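Local coordinates for putative uncharacterized protein (Aquifex aeolicus, PDB 3ME7) that probably binds copper and takes part in electron transfer, as a membrane-associated SCO1/2-family protein with a thioredoxin-like domain and a redox-active disulfide, at residues P61-T71 and I90-K99; T5-L13 and N19-K27. All coordinates share one frame; numbering follows the deposited sequence. Where two conformers were deposited one is given.

Contact 1. Residues P61-T71 and I90-K99. With SO4 (sulfate ion), chain C.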
loop_
_atom_site.group_PDB
_atom_site.type_symbol
_atom_site.label_atom_id
_atom_site.label_comp_id
_atom_site.label_asym_id
_atom_site.label_seq_id
_atom_site.Cartn_x
_atom_site.Cartn_y
_atom_site.Cartn_z
ATOM N N PRO A 61 8.904 -0.631 10.068
ATOM C CA PRO A 61 7.889 -1.505 9.463
ATOM C C PRO A 61 7.801 -2.844 10.199
ATOM O O PRO A 61 8.831 -3.422 10.573
ATOM C CB PRO A 61 8.394 -1.700 8.028
ATOM C CG PRO A 61 9.249 -0.504 7.779
ATOM C CD PRO A 61 9.872 -0.134 9.077
ATOM N N GLY A 62 6.569 -3.302 10.424
ATOM C CA GLY A 62 6.293 -4.531 11.182
ATOM C C GLY A 62 6.146 -4.298 12.675
ATOM O O GLY A 62 5.769 -5.215 13.428
ATOM N N LYS A 63 6.472 -3.082 13.112
ATOM C CA LYS A 63 6.352 -2.705 14.516
ATOM C C LYS A 63 5.419 -1.510 14.667
ATOM O O LYS A 63 4.358 -1.616 15.284
ATOM C CB LYS A 63 7.740 -2.409 15.108
ATOM C CG LYS A 63 7.748 -1.873 16.536
ATOM C CD LYS A 63 7.127 -2.859 17.519
ATOM C CE LYS A 63 7.074 -2.270 18.922
ATOM N NZ LYS A 63 6.424 -3.210 19.883
ATOM N N ASP A 64 5.798 -0.376 14.089
ATOM C CA ASP A 64 4.989 0.827 14.221
ATOM C C ASP A 64 3.815 0.848 13.251
ATOM O O ASP A 64 2.798 1.473 13.517
ATOM C CB ASP A 64 5.857 2.070 14.046
ATOM C CG ASP A 64 6.900 2.194 15.140
ATOM O OD1 ASP A 64 6.494 2.302 16.322
ATOM O OD2 ASP A 64 8.101 2.135 14.809
ATOM N N PHE A 65 3.979 0.162 12.121
ATOM C CA PHE A 65 2.974 0.111 11.059
ATOM C C PHE A 65 3.398 -0.977 10.102
ATOM O O PHE A 65 4.552 -1.385 10.121
ATOM C CB PHE A 65 2.880 1.468 10.328
ATOM C CG PHE A 65 4.216 2.080 9.972
ATOM C CD1 PHE A 65 4.947 1.634 8.866
ATOM C CD2 PHE A 65 4.727 3.127 10.738
ATOM C CE1 PHE A 65 6.168 2.225 8.536
ATOM C CE2 PHE A 65 5.951 3.710 10.422
ATOM C CZ PHE A 65 6.681 3.260 9.335
ATOM N N TRP A 66 2.473 -1.440 9.259
ATOM C CA TRP A 66 2.806 -2.342 8.152
ATOM C C TRP A 66 2.985 -1.484 6.908
ATOM O O TRP A 66 2.278 -0.493 6.737
ATOM C CB TRP A 66 1.657 -3.338 7.898
ATOM C CG TRP A 66 1.450 -4.317 9.029
ATOM C CD1 TRP A 66 0.392 -4.344 9.910
ATOM C CD2 TRP A 66 2.313 -5.401 9.397
ATOM N NE1 TRP A 66 0.558 -5.384 10.807
ATOM C CE2 TRP A 66 1.721 -6.043 10.518
ATOM C CE3 TRP A 66 3.531 -5.889 8.898
ATOM C CZ2 TRP A 66 2.304 -7.152 11.145
ATOM C CZ3 TRP A 66 4.112 -7.008 9.520
ATOM C CH2 TRP A 66 3.493 -7.619 10.633
ATOM N N VAL A 67 3.917 -1.874 6.046
ATOM C CA VAL A 67 3.988 -1.312 4.706
ATOM C C VAL A 67 3.697 -2.445 3.739
ATOM O O VAL A 67 4.323 -3.508 3.799
ATOM C CB VAL A 67 5.354 -0.681 4.378
ATOM C CG1 VAL A 67 5.261 0.106 3.075
ATOM C CG2 VAL A 67 5.776 0.269 5.508
ATOM N N ILE A 68 2.714 -2.212 2.874
ATOM C CA ILE A 68 2.292 -3.211 1.889
ATOM C C ILE A 68 2.340 -2.644 0.494
ATOM O O ILE A 68 1.466 -1.852 0.089
ATOM C CB ILE A 68 0.876 -3.771 2.184
ATOM C CG1 ILE A 68 0.764 -4.285 3.636
ATOM C CG2 ILE A 68 0.472 -4.836 1.131
ATOM C CD1 ILE A 68 1.664 -5.473 4.033
ATOM N N THR A 69 3.387 -3.019 -0.232
ATOM C CA THR A 69 3.430 -2.748 -1.666
ATOM C C THR A 69 2.636 -3.849 -2.339
ATOM O O THR A 69 2.874 -5.038 -2.095
ATOM C CB THR A 69 4.881 -2.740 -2.182
ATOM O OG1 THR A 69 5.577 -1.615 -1.628
ATOM C CG2 THR A 69 4.929 -2.630 -3.707
ATOM N N PHE A 70 1.655 -3.490 -3.151
ATOM C CA PHE A 70 0.903 -4.535 -3.841
ATOM C C PHE A 70 0.800 -4.273 -5.324
ATOM O O PHE A 70 0.729 -3.119 -5.759
ATOM C CB PHE A 70 -0.476 -4.761 -3.224
ATOM C CG PHE A 70 -1.485 -3.743 -3.598
ATOM C CD1 PHE A 70 -1.627 -2.601 -2.847
ATOM C CD2 PHE A 70 -2.339 -3.952 -4.678
ATOM C CE1 PHE A 70 -2.582 -1.649 -3.167
ATOM C CE2 PHE A 70 -3.291 -3.008 -5.016
ATOM C CZ PHE A 70 -3.417 -1.849 -4.256
ATOM N N THR A 71 0.835 -5.345 -6.100
ATOM C CA THR A 71 0.661 -5.200 -7.543
ATOM C C THR A 71 -0.798 -5.249 -8.005
ATOM O O THR A 71 -1.580 -6.087 -7.578
ATOM C CB THR A 71 1.516 -6.188 -8.357
ATOM O OG1 THR A 71 1.173 -6.017 -9.747
ATOM C CG2 THR A 71 1.216 -7.630 -7.945
ATOM N N ILE A 90 13.594 -4.445 -0.372
ATOM C CA ILE A 90 12.507 -4.498 0.609
ATOM C C ILE A 90 12.647 -5.757 1.481
ATOM O O ILE A 90 12.898 -6.835 0.962
ATOM C CB ILE A 90 11.128 -4.380 -0.122
ATOM C CG1 ILE A 90 10.949 -2.963 -0.677
ATOM C CG2 ILE A 90 9.952 -4.770 0.791
ATOM C CD1 ILE A 90 9.875 -2.840 -1.747
ATOM N N ASP A 91 12.484 -5.608 2.796
ATOM C CA ASP A 91 12.774 -6.712 3.725
ATOM C C ASP A 91 11.825 -7.890 3.537
ATOM O O ASP A 91 12.219 -9.045 3.683
ATOM C CB ASP A 91 12.761 -6.229 5.187
ATOM C CG ASP A 91 11.361 -6.164 5.765
ATOM O OD1 ASP A 91 10.975 -7.083 6.495
ATOM O OD2 ASP A 91 10.621 -5.232 5.466
ATOM N N GLY A 92 10.572 -7.593 3.212
ATOM C CA GLY A 92 9.622 -8.634 2.859
ATOM C C GLY A 92 8.734 -9.060 4.010
ATOM O O GLY A 92 7.742 -9.763 3.780
ATOM N N LYS A 93 9.079 -8.643 5.231
ATOM C CA LYS A 93 8.284 -8.974 6.425
ATOM C C LYS A 93 7.504 -7.786 7.020
ATOM O O LYS A 93 6.289 -7.805 6.996
ATOM C CB LYS A 93 9.092 -9.762 7.474
ATOM C CG LYS A 93 10.354 -9.096 8.004
ATOM C CD LYS A 93 11.374 -10.138 8.448
ATOM C CE LYS A 93 12.798 -9.660 8.203
ATOM N NZ LYS A 93 13.048 -9.506 6.730
ATOM N N GLY A 94 8.196 -6.759 7.517
ATOM C CA GLY A 94 7.530 -5.526 7.983
ATOM C C GLY A 94 7.002 -4.705 6.819
ATOM O O GLY A 94 5.947 -4.056 6.907
ATOM N N TRP A 95 7.770 -4.716 5.738
ATOM C CA TRP A 95 7.349 -4.141 4.482
ATOM C C TRP A 95 7.221 -5.313 3.526
ATOM O O TRP A 95 8.220 -5.944 3.182
ATOM C CB TRP A 95 8.417 -3.146 3.999
ATOM C CG TRP A 95 8.089 -2.375 2.738
ATOM C CD1 TRP A 95 7.242 -2.762 1.715
ATOM C CD2 TRP A 95 8.646 -1.119 2.338
ATOM N NE1 TRP A 95 7.215 -1.794 0.736
ATOM C CE2 TRP A 95 8.081 -0.793 1.084
ATOM C CE3 TRP A 95 9.562 -0.228 2.926
ATOM C CZ2 TRP A 95 8.398 0.377 0.406
ATOM C CZ3 TRP A 95 9.873 0.943 2.248
ATOM C CH2 TRP A 95 9.287 1.234 1.004
ATOM N N LYS A 96 5.996 -5.601 3.099
ATOM C CA LYS A 96 5.732 -6.758 2.254
ATOM C C LYS A 96 5.514 -6.318 0.826
ATOM O O LYS A 96 5.129 -5.175 0.583
ATOM C CB LYS A 96 4.492 -7.503 2.739
ATOM C CG LYS A 96 4.570 -7.984 4.179
ATOM C CD LYS A 96 3.348 -8.813 4.518
ATOM C CE LYS A 96 3.111 -8.881 6.007
ATOM N NZ LYS A 96 4.265 -9.578 6.667
ATOM N N VAL A 97 5.806 -7.218 -0.113
ATOM C CA VAL A 97 5.379 -7.067 -1.505
ATOM C C VAL A 97 4.412 -8.222 -1.763
ATOM O O VAL A 97 4.759 -9.403 -1.531
ATOM C CB VAL A 97 6.556 -7.113 -2.485
ATOM C CG1 VAL A 97 6.056 -6.867 -3.899
ATOM C CG2 VAL A 97 7.641 -6.064 -2.120
ATOM N N VAL A 98 3.194 -7.889 -2.203
ATOM C CA VAL A 98 2.119 -8.877 -2.283
ATOM C C VAL A 98 1.366 -8.757 -3.586
ATOM O O VAL A 98 1.427 -7.709 -4.248
ATOM C CB VAL A 98 1.106 -8.766 -1.111
ATOM C CG1 VAL A 98 1.847 -8.700 0.220
ATOM C CG2 VAL A 98 0.202 -7.535 -1.255
ATOM N N LYS A 99 0.667 -9.834 -3.921
ATOM C CA LYS A 99 -0.342 -9.816 -4.995
ATOM C C LYS A 99 -1.664 -10.291 -4.401
ATOM O O LYS A 99 -1.684 -10.963 -3.368
ATOM C CB LYS A 99 0.061 -10.723 -6.166
ATOM C CG LYS A 99 0.250 -12.192 -5.766
ATOM C CD LYS A 99 0.417 -13.090 -6.987
ATOM C CE LYS A 99 -0.932 -13.329 -7.670
ATOM N NZ LYS A 99 -0.760 -14.142 -8.908
HETATM S S SO4 C . 1.268 -17.502 -8.870
HETATM O O1 SO4 C . 0.961 -16.131 -8.479
HETATM O O2 SO4 C . 0.685 -18.419 -7.904
HETATM O O3 SO4 C . 0.745 -17.763 -10.214
HETATM O O4 SO4 C . 2.720 -17.691 -8.863
#

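Contact 2. Residues T5-L13 and N19-K27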
loop_
_atom_site.group_PDB
_atom_site.type_symbol
_atom_site.label_atom_id
_atom_site.label_comp_id
_atom_site.label_asym_id
_atom_site.label_seq_id
_atom_site.Cartn_x
_atom_site.Cartn_y
_atom_site.Cartn_z
ATOM N N THR A 5 -14.221 4.925 4.633
ATOM C CA THR A 5 -14.743 3.604 4.316
ATOM C C THR A 5 -13.657 2.565 4.610
ATOM O O THR A 5 -12.466 2.910 4.763
ATOM C CB THR A 5 -15.210 3.504 2.873
ATOM O OG1 THR A 5 -14.100 3.724 2.016
ATOM C CG2 THR A 5 -16.309 4.527 2.573
ATOM N N TYR A 6 -14.066 1.304 4.702
ATOM C CA TYR A 6 -13.197 0.233 5.146
ATOM C C TYR A 6 -12.749 -0.614 3.966
ATOM O O TYR A 6 -13.552 -0.914 3.063
ATOM C CB TYR A 6 -13.928 -0.661 6.151
ATOM C CG TYR A 6 -14.018 -0.048 7.536
ATOM C CD1 TYR A 6 -14.975 0.920 7.819
ATOM C CD2 TYR A 6 -13.142 -0.428 8.549
ATOM C CE1 TYR A 6 -15.047 1.504 9.081
ATOM C CE2 TYR A 6 -13.216 0.133 9.812
ATOM C CZ TYR A 6 -14.169 1.113 10.070
ATOM O OH TYR A 6 -14.268 1.694 11.326
ATOM N N VAL A 7 -11.480 -1.013 3.979
ATOM C CA VAL A 7 -11.016 -2.027 3.032
ATOM C C VAL A 7 -11.461 -3.408 3.551
ATOM O O VAL A 7 -11.183 -3.748 4.704
ATOM C CB VAL A 7 -9.479 -1.982 2.818
ATOM C CG1 VAL A 7 -9.082 -2.954 1.705
ATOM C CG2 VAL A 7 -9.029 -0.573 2.413
ATOM N N PRO A 8 -12.175 -4.197 2.720
ATOM C CA PRO A 8 -12.671 -5.504 3.165
ATOM C C PRO A 8 -11.568 -6.376 3.746
ATOM O O PRO A 8 -10.515 -6.562 3.125
ATOM C CB PRO A 8 -13.241 -6.128 1.878
ATOM C CG PRO A 8 -13.696 -4.935 1.094
ATOM C CD PRO A 8 -12.639 -3.879 1.359
ATOM N N GLY A 9 -11.816 -6.920 4.926
ATOM C CA GLY A 9 -10.796 -7.674 5.650
ATOM C C GLY A 9 -10.565 -9.082 5.121
ATOM O O GLY A 9 -9.526 -9.690 5.383
ATOM N N ASP A 10 -11.530 -9.600 4.364
ATOM C CA ASP A 10 -11.413 -10.961 3.869
ATOM C C ASP A 10 -10.641 -11.090 2.551
ATOM O O ASP A 10 -10.498 -12.206 2.035
ATOM C CB ASP A 10 -12.793 -11.638 3.767
ATOM C CG ASP A 10 -13.763 -10.888 2.865
ATOM O OD1 ASP A 10 -13.486 -9.734 2.459
ATOM O OD2 ASP A 10 -14.840 -11.456 2.573
ATOM N N ILE A 11 -10.146 -9.964 2.015
ATOM C CA ILE A 11 -9.273 -9.986 0.840
ATOM C C ILE A 11 -8.055 -10.865 1.135
ATOM O O ILE A 11 -7.361 -10.651 2.139
ATOM C CB ILE A 11 -8.834 -8.554 0.490
ATOM C CG1 ILE A 11 -10.028 -7.813 -0.113
ATOM C CG2 ILE A 11 -7.634 -8.557 -0.489
ATOM C CD1 ILE A 11 -9.885 -6.297 -0.179
ATOM N N THR A 12 -7.795 -11.827 0.251
ATOM C CA THR A 12 -6.646 -12.700 0.390
ATOM C C THR A 12 -5.496 -12.167 -0.452
ATOM O O THR A 12 -5.656 -11.926 -1.670
ATOM C CB THR A 12 -6.978 -14.155 -0.007
ATOM O OG1 THR A 12 -8.012 -14.666 0.855
ATOM C CG2 THR A 12 -5.730 -15.037 0.141
ATOM N N LEU A 13 -4.357 -11.965 0.216
ATOM C CA LEU A 13 -3.104 -11.543 -0.396
ATOM C C LEU A 13 -2.074 -12.656 -0.256
ATOM O O LEU A 13 -2.186 -13.516 0.622
ATOM C CB LEU A 13 -2.603 -10.269 0.297
ATOM C CG LEU A 13 -3.586 -9.095 0.307
ATOM C CD1 LEU A 13 -3.070 -8.027 1.318
ATOM C CD2 LEU A 13 -3.778 -8.521 -1.066
ATOM N N ASN A 19 3.597 -16.748 1.143
ATOM C CA ASN A 19 2.734 -16.788 2.334
ATOM C C ASN A 19 1.387 -16.147 2.078
ATOM O O ASN A 19 1.304 -14.973 1.733
ATOM C CB ASN A 19 3.379 -16.073 3.523
ATOM C CG ASN A 19 4.711 -16.665 3.910
ATOM O OD1 ASN A 19 4.826 -17.878 4.130
ATOM N ND2 ASN A 19 5.733 -15.816 4.002
ATOM N N GLU A 20 0.333 -16.922 2.269
ATOM C CA GLU A 20 -1.017 -16.424 2.064
ATOM C C GLU A 20 -1.608 -15.905 3.371
ATOM O O GLU A 20 -1.446 -16.524 4.427
ATOM C CB GLU A 20 -1.879 -17.569 1.559
ATOM C CG GLU A 20 -2.803 -17.202 0.495
ATOM C CD GLU A 20 -3.371 -18.420 -0.178
ATOM O OE1 GLU A 20 -2.706 -19.012 -1.057
ATOM O OE2 GLU A 20 -4.481 -18.770 0.200
ATOM N N PHE A 21 -2.301 -14.778 3.300
ATOM C CA PHE A 21 -2.957 -14.202 4.474
ATOM C C PHE A 21 -4.137 -13.336 4.053
ATOM O O PHE A 21 -4.268 -12.953 2.878
ATOM C CB PHE A 21 -1.959 -13.385 5.320
ATOM C CG PHE A 21 -1.427 -12.142 4.628
ATOM C CD1 PHE A 21 -0.360 -12.221 3.715
ATOM C CD2 PHE A 21 -1.961 -10.889 4.913
ATOM C CE1 PHE A 21 0.134 -11.074 3.081
ATOM C CE2 PHE A 21 -1.470 -9.729 4.295
ATOM C CZ PHE A 21 -0.416 -9.829 3.368
ATOM N N GLN A 22 -5.008 -13.036 5.016
ATOM C CA GLN A 22 -6.106 -12.123 4.760
ATOM C C GLN A 22 -5.758 -10.753 5.287
ATOM O O GLN A 22 -5.018 -10.615 6.265
ATOM C CB GLN A 22 -7.408 -12.639 5.355
ATOM C CG GLN A 22 -7.983 -13.770 4.516
ATOM C CD GLN A 22 -9.199 -14.376 5.133
ATOM O OE1 GLN A 22 -9.127 -14.956 6.213
ATOM N NE2 GLN A 22 -10.338 -14.251 4.451
ATOM N N LEU A 23 -6.262 -9.722 4.622
ATOM C CA LEU A 23 -5.950 -8.372 5.046
ATOM C C LEU A 23 -6.250 -8.151 6.537
ATOM O O LEU A 23 -5.486 -7.470 7.230
ATOM C CB LEU A 23 -6.674 -7.350 4.174
ATOM C CG LEU A 23 -6.340 -5.900 4.499
ATOM C CD1 LEU A 23 -4.820 -5.658 4.385
ATOM C CD2 LEU A 23 -7.100 -5.008 3.548
ATOM N N LYS A 24 -7.327 -8.750 7.034
ATOM C CA LYS A 24 -7.690 -8.649 8.455
ATOM C C LYS A 24 -6.569 -9.117 9.394
ATOM O O LYS A 24 -6.512 -8.723 10.570
ATOM C CB LYS A 24 -8.974 -9.435 8.737
ATOM C CG LYS A 24 -8.811 -10.950 8.660
ATOM C CD LYS A 24 -10.069 -11.664 9.124
ATOM C CE LYS A 24 -11.221 -11.441 8.158
ATOM N NZ LYS A 24 -12.488 -12.046 8.672
ATOM N N ASN A 25 -5.675 -9.969 8.890
ATOM C CA ASN A 25 -4.587 -10.506 9.718
ATOM C C ASN A 25 -3.563 -9.439 10.097
ATOM O O ASN A 25 -2.742 -9.639 10.999
ATOM C CB ASN A 25 -3.872 -11.667 9.019
ATOM C CG ASN A 25 -4.796 -12.848 8.724
ATOM O OD1 ASN A 25 -4.581 -13.585 7.755
ATOM N ND2 ASN A 25 -5.828 -13.032 9.543
ATOM N N LEU A 26 -3.619 -8.312 9.398
ATOM C CA LEU A 26 -2.722 -7.180 9.648
ATOM C C LEU A 26 -3.344 -6.137 10.552
ATOM O O LEU A 26 -2.706 -5.122 10.833
ATOM C CB LEU A 26 -2.313 -6.492 8.338
ATOM C CG LEU A 26 -1.580 -7.309 7.251
ATOM C CD1 LEU A 26 -1.317 -6.431 6.041
ATOM C CD2 LEU A 26 -0.283 -7.892 7.752
ATOM N N LYS A 27 -4.578 -6.360 11.005
ATOM C CA LYS A 27 -5.186 -5.430 11.959
ATOM C C LYS A 27 -4.297 -5.253 13.186
ATOM O O LYS A 27 -3.569 -6.177 13.576
ATOM C CB LYS A 27 -6.586 -5.888 12.379
ATOM C CG LYS A 27 -7.654 -5.555 11.356
ATOM C CD LYS A 27 -9.027 -6.015 11.850
ATOM C CE LYS A 27 -10.059 -5.901 10.758
ATOM N NZ LYS A 27 -11.411 -6.342 11.210
#

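Contact 1. Residues P61-T71 and I90-K99
W95 lies against V67 and T69. W95 CB sits 3.9 Å from V67 CB. With CG anti to the backbone N (chi1 -176°), the ring is carried over the neighbouring strand, where CG meets V67 CB and CD1 comes near V67 O. V67 CG1 lies over one face of the five-membered ring, a CH-pi contact 3.5 Å from its centroid; I90 CG1 covers the opposite face. At the pyrrole edge W95 NE1 donates to T69 OG1 (2.9 Å), a nearly straight bond (172°) in the indole plane. CE2 also lies by V67 CG1, CZ2 borders T69 OG1, and I55 touches the side chain too. The ring is thus sandwiched and its rotation pinned by its one polar atom.

On the other side of the sheet V98 CG2 touches both F70 CB (3.5 Å) and I68 CG2. K96 runs beside I68, bends at its last torsion and gives NZ to K93 O (2.7 Å), while W66 turns its edge toward K93 O and G94 O. At the far end of the strand, back on the W95 side, the K99 chain leads away, and K99 NZ hydrogen-bonds O1 of a sulfate (2.7 Å), probably from the crystallisation liquor, and D76 O.

Five backbone N-H groups alternate across 66-71 and 95-99, from V67 N to G94 O (3.1 Å) through to T71 N on V98 O. Such parallel pairing, with helix 78-87 connecting the strands, is the beta-alpha-beta crossover of a thioredoxin-like fold.

Contact 2. Residues T5-L13 and N19-K27
L13 and F21 form a hydrogen-bonded pair in the beta hairpin of strands 12-15 and 20-22, each N-H reaching the other's carbonyl. L13 CB bulges over one face of the F21 ring, 4.1 Å from its centroid, and L13 CD1 reaches along to CE2 and CZ. F21 CG stands between its own backbone N and carbonyl carbon (chi1 66°), which folds the ring back under L13.

L23 fills the hollow between V7, I11 and L13. L23 CD2 presses tightly on V7 CG1 (3.4 Å), the two side chains crossing at about a right angle, while its CB rests near I11 CB and its CD1 faces L13 CD1. T12 CG2 nestles against E20 CG (3.7 Å), and the E20 carboxylate is salt-bridged to K101. G9, where a CB would be tight against K24 CB, lets the 3-10 segment 23-26 come close, and G9 O accepts from K24 N (2.9 Å).

Q22 stretches its chain past T12 OG1 so that Q22 NE2 hydrogen-bonds D10 O (3.2 Å), coming in from the side of the C=O (106°) and tilted from its plane. An alanine here is likely to leave D10 O without this donor and open a gap beside T12. The Q22 backbone N, meanwhile, donates to N25 OD1 (2.8 Å), approaching from above the plane of that amide.

From the N terminus the chain first passes through contact 2, which closes the short loop between strands 12-15 and 20-22 at one edge of the mixed sheet. Only then does it run through strand 31-36, the C40–C44 disulfide and helices 43-52 and 55-58 into 61-71. Contact 1 closes the longer excursion through helix 78-87. The two are in series, neither nested nor crossed. Contact 2 builds the edge hairpin and contact 1 the parallel pair; strand 12-15 beside 95-100 joins them, K99 O lying by L13 CB, and the 3-10 segment adds a second joint, L26 on I68 and K96. The side chains of T69 and T71 lie about 8 Å from those of C44 and C40, two of the three predicted copper ligands.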